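Local coordinates for protein methylenetetrahydrofolate--tRNA-(uracil-5-)-methyltransferase trmFO (Thermus thermophilus, PDB 3G5S) that probably catalyses the folate- and FAD-dependent methylation of uridine 54 in tRNA to 5-methyluridine, with methylenetetrahydrofolate as the carbon donor, at residues N314-L319 and E388-M393; R263-A268 and V379-T384. One frame throughout, in Å; residues are numbered along the deposited sequence.

Overall arrangement
Interactions 1 and 2 lie about 9 Å apart, centre to centre, and touch directly. Met-393 and the 315-318 helix of interaction 1 pack against helix 374-384, which supplies one side of interaction 2. Arg-263 probably donates a hydrogen bond to the backbone oxygen of Glu-388, tying the strand of interaction 2 to the loop of interaction 1. Interaction 1 is partly buried. It is carried by a buried phenylalanine under a proline, with a water bridge between charged groups at its exposed side. Interaction 2 is mostly buried, with an exposed rim at Lys-267 and Thr-384 joined through a water. Its buried aromatic, a tyrosine, is met near the ring plane.

Interaction 1: residues N314-L319 and E388-M393; sequences NAPRLL and EGFQPM. With GSH (glutathione), chain C; EDO (1,2-ethanediol), chain F.
Pro-316 packs over one face of the Phe-390 ring in a CH-pi contact. Its CD stands 3.5 Å from the ring centroid, 11° off the normal. Pro-316 CG leans toward the CD1 side of the same ring, at 3.6 Å from Phe-390 CD1. Phe-390 has its CG anti to the backbone N (chi1 172°), which sends the ring toward the start of helix 315-318. The apolar packing continues with Ala-315, whose CB lies 4.1 Å from Phe-390 CZ. Leu-382 of helix 374-384 also touches both Ala-315 and Phe-390.

Polar contacts lie beside this packing. Asn-314 caps the helix: Arg-317 N donates to Asn-314 OD1 at 3.2 Å, from above the carbonyl plane. The other end of the amide is held by the backbone oxygen of Pro-387. Asn-314 ND2 also donates to O2 of an ethanediol, at 3.1 Å. O1 of that molecule donates to Phe-390 O at 2.8 Å, so the diol, probably from the crystallisation liquor, links both segments. Phe-390 O is also bonded by the hydroxyl of Tyr-312.

The charged side chains meet through water. Arg-317 NH1 donates to a water in the guanidinium plane, and this water donates to Glu-388 OE1 at 2.7 Å. The opposite charges are 4.6 Å apart, Arg-317 NH1 to Glu-388 OE1, and may attract each other weakly.

Gln-391 turns to the other side of its loop. Its side chain comes up to the bound glutathione, but any bond from NE2 is doubtful there, since NE2 comes too close to a ligand carbon in this conformer. Gly-389, Phe-390 and Gln-391 belong to the glutathione pocket. The arrangement is thus a side-chain N-capped helix start with a proline in its first turn, packed on a loop that lines the glutathione site.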
loop_
_atom_site.group_PDB
_atom_site.type_symbol
_atom_site.label_atom_id
_atom_site.label_comp_id
_atom_site.label_asym_id
_atom_site.label_seq_id
_atom_site.Cartn_x
_atom_site.Cartn_y
_atom_site.Cartn_z
ATOM N N ASN A 314 11.337 -2.611 -2.877
ATOM C CA ASN A 314 11.656 -1.969 -1.621
ATOM C C ASN A 314 11.680 -0.468 -1.848
ATOM O O ASN A 314 12.708 0.116 -2.185
ATOM C CB ASN A 314 12.993 -2.461 -1.075
ATOM C CG ASN A 314 13.176 -2.080 0.369
ATOM O OD1 ASN A 314 13.010 -0.912 0.727
ATOM N ND2 ASN A 314 13.480 -3.058 1.216
ATOM N N ALA A 315 10.520 0.153 -1.691
ATOM C CA ALA A 315 10.388 1.574 -1.975
ATOM C C ALA A 315 11.339 2.443 -1.150
ATOM O O ALA A 315 11.980 3.332 -1.699
ATOM C CB ALA A 315 8.942 2.033 -1.836
ATOM N N PRO A 316 11.460 2.193 0.169
ATOM C CA PRO A 316 12.338 3.102 0.913
ATOM C C PRO A 316 13.790 3.047 0.441
ATOM O O PRO A 316 14.490 4.058 0.510
ATOM C CB PRO A 316 12.213 2.613 2.362
ATOM C CG PRO A 316 10.901 1.923 2.418
ATOM C CD PRO A 316 10.672 1.323 1.062
ATOM N N ARG A 317 14.236 1.894 -0.044
ATOM C CA ARG A 317 15.603 1.786 -0.539
ATOM C C ARG A 317 15.768 2.337 -1.952
ATOM O O ARG A 317 16.850 2.784 -2.306
ATOM C CB ARG A 317 16.069 0.331 -0.509
ATOM C CG ARG A 317 16.250 -0.249 0.886
ATOM C CD ARG A 317 17.230 0.563 1.738
ATOM N NE ARG A 317 18.574 0.624 1.171
ATOM C CZ ARG A 317 19.520 -0.282 1.387
ATOM N NH1 ARG A 317 19.268 -1.337 2.151
ATOM N NH2 ARG A 317 20.717 -0.139 0.830
ATOM N N LEU A 318 14.711 2.290 -2.758
ATOM C CA LEU A 318 14.834 2.554 -4.194
ATOM C C LEU A 318 14.185 3.832 -4.710
ATOM O O LEU A 318 14.628 4.357 -5.726
ATOM C CB LEU A 318 14.277 1.390 -5.003
ATOM C CG LEU A 318 14.988 0.049 -4.848
ATOM C CD1 LEU A 318 14.337 -0.989 -5.748
ATOM C CD2 LEU A 318 16.491 0.152 -5.124
ATOM N N LEU A 319 13.115 4.290 -4.054
ATOM C CA LEU A 319 12.272 5.363 -4.585
ATOM C C LEU A 319 12.253 6.607 -3.712
ATOM O O LEU A 319 12.275 6.524 -2.485
ATOM C CB LEU A 319 10.822 4.878 -4.748
ATOM C CG LEU A 319 10.591 3.638 -5.613
ATOM C CD1 LEU A 319 9.120 3.241 -5.610
ATOM C CD2 LEU A 319 11.074 3.863 -7.039
ATOM N N GLU A 388 13.899 -2.446 6.297
ATOM C CA GLU A 388 14.178 -3.838 6.618
ATOM C C GLU A 388 12.879 -4.624 6.643
ATOM O O GLU A 388 12.027 -4.396 7.495
ATOM C CB GLU A 388 14.892 -3.931 7.965
ATOM C CG GLU A 388 16.199 -3.160 8.002
ATOM C CD GLU A 388 17.176 -3.616 6.935
ATOM O OE1 GLU A 388 17.862 -2.751 6.350
ATOM O OE2 GLU A 388 17.252 -4.838 6.680
ATOM N N GLY A 389 12.717 -5.544 5.701
ATOM C CA GLY A 389 11.472 -6.283 5.589
ATOM C C GLY A 389 10.289 -5.422 5.161
ATOM O O GLY A 389 9.149 -5.705 5.515
ATOM N N PHE A 390 10.559 -4.365 4.395
ATOM C CA PHE A 390 9.511 -3.464 3.932
ATOM C C PHE A 390 8.360 -4.223 3.292
ATOM O O PHE A 390 8.579 -5.105 2.451
ATOM C CB PHE A 390 10.075 -2.450 2.928
ATOM C CG PHE A 390 9.018 -1.615 2.268
ATOM C CD1 PHE A 390 8.421 -0.566 2.950
ATOM C CD2 PHE A 390 8.611 -1.886 0.973
ATOM C CE1 PHE A 390 7.442 0.191 2.354
ATOM C CE2 PHE A 390 7.630 -1.132 0.372
ATOM C CZ PHE A 390 7.042 -0.092 1.068
ATOM N N GLN A 391 7.136 -3.881 3.721
ATOM C CA GLN A 391 5.877 -4.457 3.234
ATOM C C GLN A 391 5.026 -3.364 2.576
ATOM O O GLN A 391 5.218 -2.180 2.851
ATOM C CB GLN A 391 5.075 -5.063 4.399
ATOM C CG GLN A 391 5.734 -6.242 5.098
ATOM C CD GLN A 391 5.899 -7.438 4.185
ATOM O OE1 GLN A 391 4.950 -7.891 3.547
ATOM N NE2 GLN A 391 7.112 -7.953 4.116
ATOM N N PRO A 392 4.065 -3.755 1.723
ATOM C CA PRO A 392 3.243 -2.740 1.047
ATOM C C PRO A 392 2.292 -1.994 1.973
ATOM O O PRO A 392 1.938 -2.475 3.052
ATOM C CB PRO A 392 2.438 -3.552 0.029
ATOM C CG PRO A 392 3.231 -4.852 -0.148
ATOM C CD PRO A 392 3.797 -5.112 1.218
HETATM N N MSE A 393 1.858 -0.826 1.517
HETATM C CA MSE A 393 1.012 0.059 2.307
HETATM C C MSE A 393 -0.240 0.473 1.542
HETATM O O MSE A 393 -0.179 0.774 0.347
HETATM C CB MSE A 393 1.816 1.296 2.705
HETATM C CG MSE A 393 1.079 2.270 3.616
HETATM SE SE MSE A 393 0.333 1.419 5.206
HETATM C CE MSE A 393 1.933 0.525 5.827
HETATM N N1 GSH C . 7.869 -9.617 1.903
HETATM C CA1 GSH C . 9.263 -9.227 2.006
HETATM C C1 GSH C . 10.217 -10.294 1.491
HETATM O O11 GSH C . 9.685 -11.424 0.871
HETATM O O12 GSH C . 11.367 -10.031 1.359
HETATM C CB1 GSH C . 9.658 -8.701 3.383
HETATM C CG1 GSH C . 10.021 -9.724 4.453
HETATM C CD1 GSH C . 8.911 -10.602 5.025
HETATM O OE1 GSH C . 7.831 -10.670 4.533
HETATM N N2 GSH C . 9.218 -11.342 6.216
HETATM C CA2 GSH C . 8.209 -12.104 6.881
HETATM C C2 GSH C . 7.736 -11.441 8.171
HETATM O O2 GSH C . 8.339 -11.600 9.179
HETATM C CB2 GSH C . 8.775 -13.495 7.112
HETATM S SG2 GSH C . 7.629 -14.746 7.727
HETATM N N3 GSH C . 6.346 -11.033 8.225
HETATM C CA3 GSH C . 5.792 -10.562 9.476
HETATM C C3 GSH C . 6.226 -9.156 9.863
HETATM O O31 GSH C . 6.392 -8.830 10.996
HETATM O O32 GSH C . 6.684 -8.365 8.827
HETATM C C1 EDO F . 10.843 -5.721 -0.059
HETATM O O1 EDO F . 10.937 -5.997 1.341
HETATM C C2 EDO F . 12.046 -6.350 -0.748
HETATM O O2 EDO F . 13.231 -5.736 -0.234
HETATM O O HOH W 1 17.111 -2.749 3.706
#

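Interaction 2: residues R263-A268 and V379-T384; sequences RQEDKA and VRYLAT. With EDO (1,2-ethanediol), chain G.
The loop that follows strand 258-264 of the six-stranded antiparallel sheet packs, through Glu-265, Asp-266 and Lys-267, against Tyr-381 and Thr-384 in the last turns of helix 374-384. The central group is Tyr-381. Asp-266 CB sits at the edge of its ring, near the ring plane, 4.0 Å from Tyr-381 CE1. Glu-265 CB meets the far end of the same side chain, 3.6 Å from Tyr-381 OH. With chi1 at 179°, the tyrosine ring extends from the helix with CG opposite the backbone N and spans the gap to the loop. Met-271, Met-393 and Leu-399 also touch the tyrosine.

The loop leads from strand 258-264 into its antiparallel neighbour 271-274, as in a beta hairpin. Asp-266 ties the connection together: OD1 accepts from the amide of Met-271 and OD2 from that of Arg-270. Its carboxylate therefore serves the turn, while its CB lies against the ring edge.

Glu-265 is anchored by Arg-263, two residues earlier. The arginine grips the carboxylate side-on with NE and NH2. Arg-263 NE donates to Glu-265 OE2 at 2.6 Å, nearly in the guanidinium plane but from above the carboxylate plane. Arg-263 NH2 reaches the syn lone pair of Glu-265 OE1 at 3.0 Å. The hydroxyl of Ser-273 also bonds OE2, which helps to fix the carboxylate. A bound magnesium ion lies about 4 Å from this side chain.

At the exposed end, Lys-267 CB approaches Thr-384 OG1 at 4.1 Å. A water bridges these two residues, accepting from Lys-267 N at 2.9 Å and donating to Thr-384 OG1 at 2.8 Å. The threonine hydroxyl gives its own proton to Arg-380 O, one turn back along the helix. Its chi1 of 64° sets OG1 between the backbone N and carbonyl carbon, where it reaches both partners.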
loop_
_atom_site.group_PDB
_atom_site.type_symbol
_atom_site.label_atom_id
_atom_site.label_comp_id
_atom_site.label_asym_id
_atom_site.label_seq_id
_atom_site.Cartn_x
_atom_site.Cartn_y
_atom_site.Cartn_z
ATOM N N ARG A 263 7.452 -2.963 16.428
ATOM C CA ARG A 263 8.545 -2.151 15.911
ATOM C C ARG A 263 8.014 -0.951 15.149
ATOM O O ARG A 263 6.944 -0.999 14.542
ATOM C CB ARG A 263 9.479 -2.969 15.023
ATOM C CG ARG A 263 8.970 -3.221 13.636
ATOM C CD ARG A 263 10.070 -3.775 12.738
ATOM N NE ARG A 263 9.747 -3.469 11.358
ATOM C CZ ARG A 263 10.507 -3.747 10.305
ATOM N NH1 ARG A 263 11.673 -4.371 10.440
ATOM N NH2 ARG A 263 10.078 -3.390 9.106
ATOM N N GLN A 264 8.780 0.129 15.176
ATOM C CA GLN A 264 8.403 1.353 14.495
ATOM C C GLN A 264 8.559 1.207 12.977
ATOM O O GLN A 264 9.612 0.778 12.494
ATOM C CB GLN A 264 9.257 2.503 15.018
ATOM C CG GLN A 264 8.912 3.838 14.410
ATOM C CD GLN A 264 9.701 4.984 15.005
ATOM O OE1 GLN A 264 9.875 6.023 14.365
ATOM N NE2 GLN A 264 10.192 4.805 16.225
ATOM N N GLU A 265 7.520 1.575 12.228
ATOM C CA GLU A 265 7.563 1.470 10.771
ATOM C C GLU A 265 7.753 2.817 10.078
ATOM O O GLU A 265 8.469 2.908 9.084
ATOM C CB GLU A 265 6.294 0.814 10.231
ATOM C CG GLU A 265 6.109 -0.626 10.656
ATOM C CD GLU A 265 7.241 -1.553 10.222
ATOM O OE1 GLU A 265 8.043 -1.192 9.334
ATOM O OE2 GLU A 265 7.316 -2.665 10.778
ATOM N N ASP A 266 7.092 3.851 10.583
ATOM C CA ASP A 266 7.154 5.166 9.962
ATOM C C ASP A 266 8.183 6.062 10.638
ATOM O O ASP A 266 8.537 5.867 11.797
ATOM C CB ASP A 266 5.775 5.846 9.960
ATOM C CG ASP A 266 5.244 6.105 11.355
ATOM O OD1 ASP A 266 5.552 5.308 12.266
ATOM O OD2 ASP A 266 4.498 7.095 11.536
ATOM N N LYS A 267 8.651 7.057 9.899
ATOM C CA LYS A 267 9.591 8.028 10.433
ATOM C C LYS A 267 9.003 8.749 11.646
ATOM O O LYS A 267 9.692 8.976 12.637
ATOM C CB LYS A 267 9.954 9.032 9.339
ATOM C CG LYS A 267 11.172 9.876 9.626
ATOM C CD LYS A 267 11.513 10.733 8.418
ATOM C CE LYS A 267 12.919 11.292 8.516
ATOM N NZ LYS A 267 13.119 12.037 9.777
ATOM N N ALA A 268 7.719 9.093 11.569
ATOM C CA ALA A 268 7.047 9.845 12.631
ATOM C C ALA A 268 6.773 9.026 13.891
ATOM O O ALA A 268 6.513 9.585 14.954
ATOM C CB ALA A 268 5.750 10.462 12.112
ATOM N N VAL A 379 2.930 8.441 -0.296
ATOM C CA VAL A 379 4.209 8.404 -0.995
ATOM C C VAL A 379 5.371 8.781 -0.089
ATOM O O VAL A 379 6.490 8.297 -0.272
ATOM C CB VAL A 379 4.208 9.213 -2.316
ATOM C CG1 VAL A 379 3.154 8.655 -3.250
ATOM C CG2 VAL A 379 4.020 10.709 -2.071
ATOM N N ARG A 380 5.111 9.632 0.897
ATOM C CA ARG A 380 6.158 9.976 1.836
ATOM C C ARG A 380 6.496 8.779 2.741
ATOM O O ARG A 380 7.659 8.579 3.095
ATOM C CB ARG A 380 5.848 11.295 2.569
ATOM C CG ARG A 380 5.843 12.481 1.606
ATOM C CD ARG A 380 5.398 13.791 2.230
ATOM N NE ARG A 380 5.245 14.815 1.198
ATOM C CZ ARG A 380 6.235 15.565 0.720
ATOM N NH1 ARG A 380 7.464 15.441 1.209
ATOM N NH2 ARG A 380 5.993 16.455 -0.235
ATOM N N TYR A 381 5.496 7.955 3.059
ATOM C CA TYR A 381 5.728 6.689 3.753
ATOM C C TYR A 381 6.583 5.744 2.889
ATOM O O TYR A 381 7.558 5.166 3.374
ATOM C CB TYR A 381 4.402 6.015 4.147
ATOM C CG TYR A 381 4.586 4.689 4.848
ATOM C CD1 TYR A 381 4.670 4.624 6.230
ATOM C CD2 TYR A 381 4.672 3.500 4.132
ATOM C CE1 TYR A 381 4.839 3.419 6.888
ATOM C CE2 TYR A 381 4.855 2.282 4.779
ATOM C CZ TYR A 381 4.927 2.251 6.164
ATOM O OH TYR A 381 5.096 1.064 6.854
ATOM N N LEU A 382 6.233 5.598 1.614
ATOM C CA LEU A 382 7.010 4.744 0.712
ATOM C C LEU A 382 8.489 5.104 0.742
ATOM O O LEU A 382 9.358 4.225 0.726
ATOM C CB LEU A 382 6.488 4.832 -0.726
ATOM C CG LEU A 382 5.081 4.308 -1.006
ATOM C CD1 LEU A 382 4.746 4.495 -2.481
ATOM C CD2 LEU A 382 4.915 2.844 -0.576
ATOM N N ALA A 383 8.773 6.403 0.780
ATOM C CA ALA A 383 10.144 6.876 0.665
ATOM C C ALA A 383 10.915 6.784 1.976
ATOM O O ALA A 383 12.143 6.734 1.954
ATOM C CB ALA A 383 10.165 8.303 0.144
ATOM N N THR A 384 10.207 6.769 3.108
ATOM C CA THR A 384 10.860 6.935 4.408
ATOM C C THR A 384 10.587 5.829 5.427
ATOM O O THR A 384 11.097 5.885 6.541
ATOM C CB THR A 384 10.494 8.301 5.054
ATOM O OG1 THR A 384 9.089 8.346 5.340
ATOM C CG2 THR A 384 10.866 9.461 4.132
HETATM C C1 EDO G . 11.458 4.086 10.429
HETATM O O1 EDO G . 11.060 4.745 9.219
HETATM C C2 EDO G . 12.638 3.150 10.183
HETATM O O2 EDO G . 13.531 3.753 9.246
HETATM O O HOH W 2 7.571 6.933 7.236
#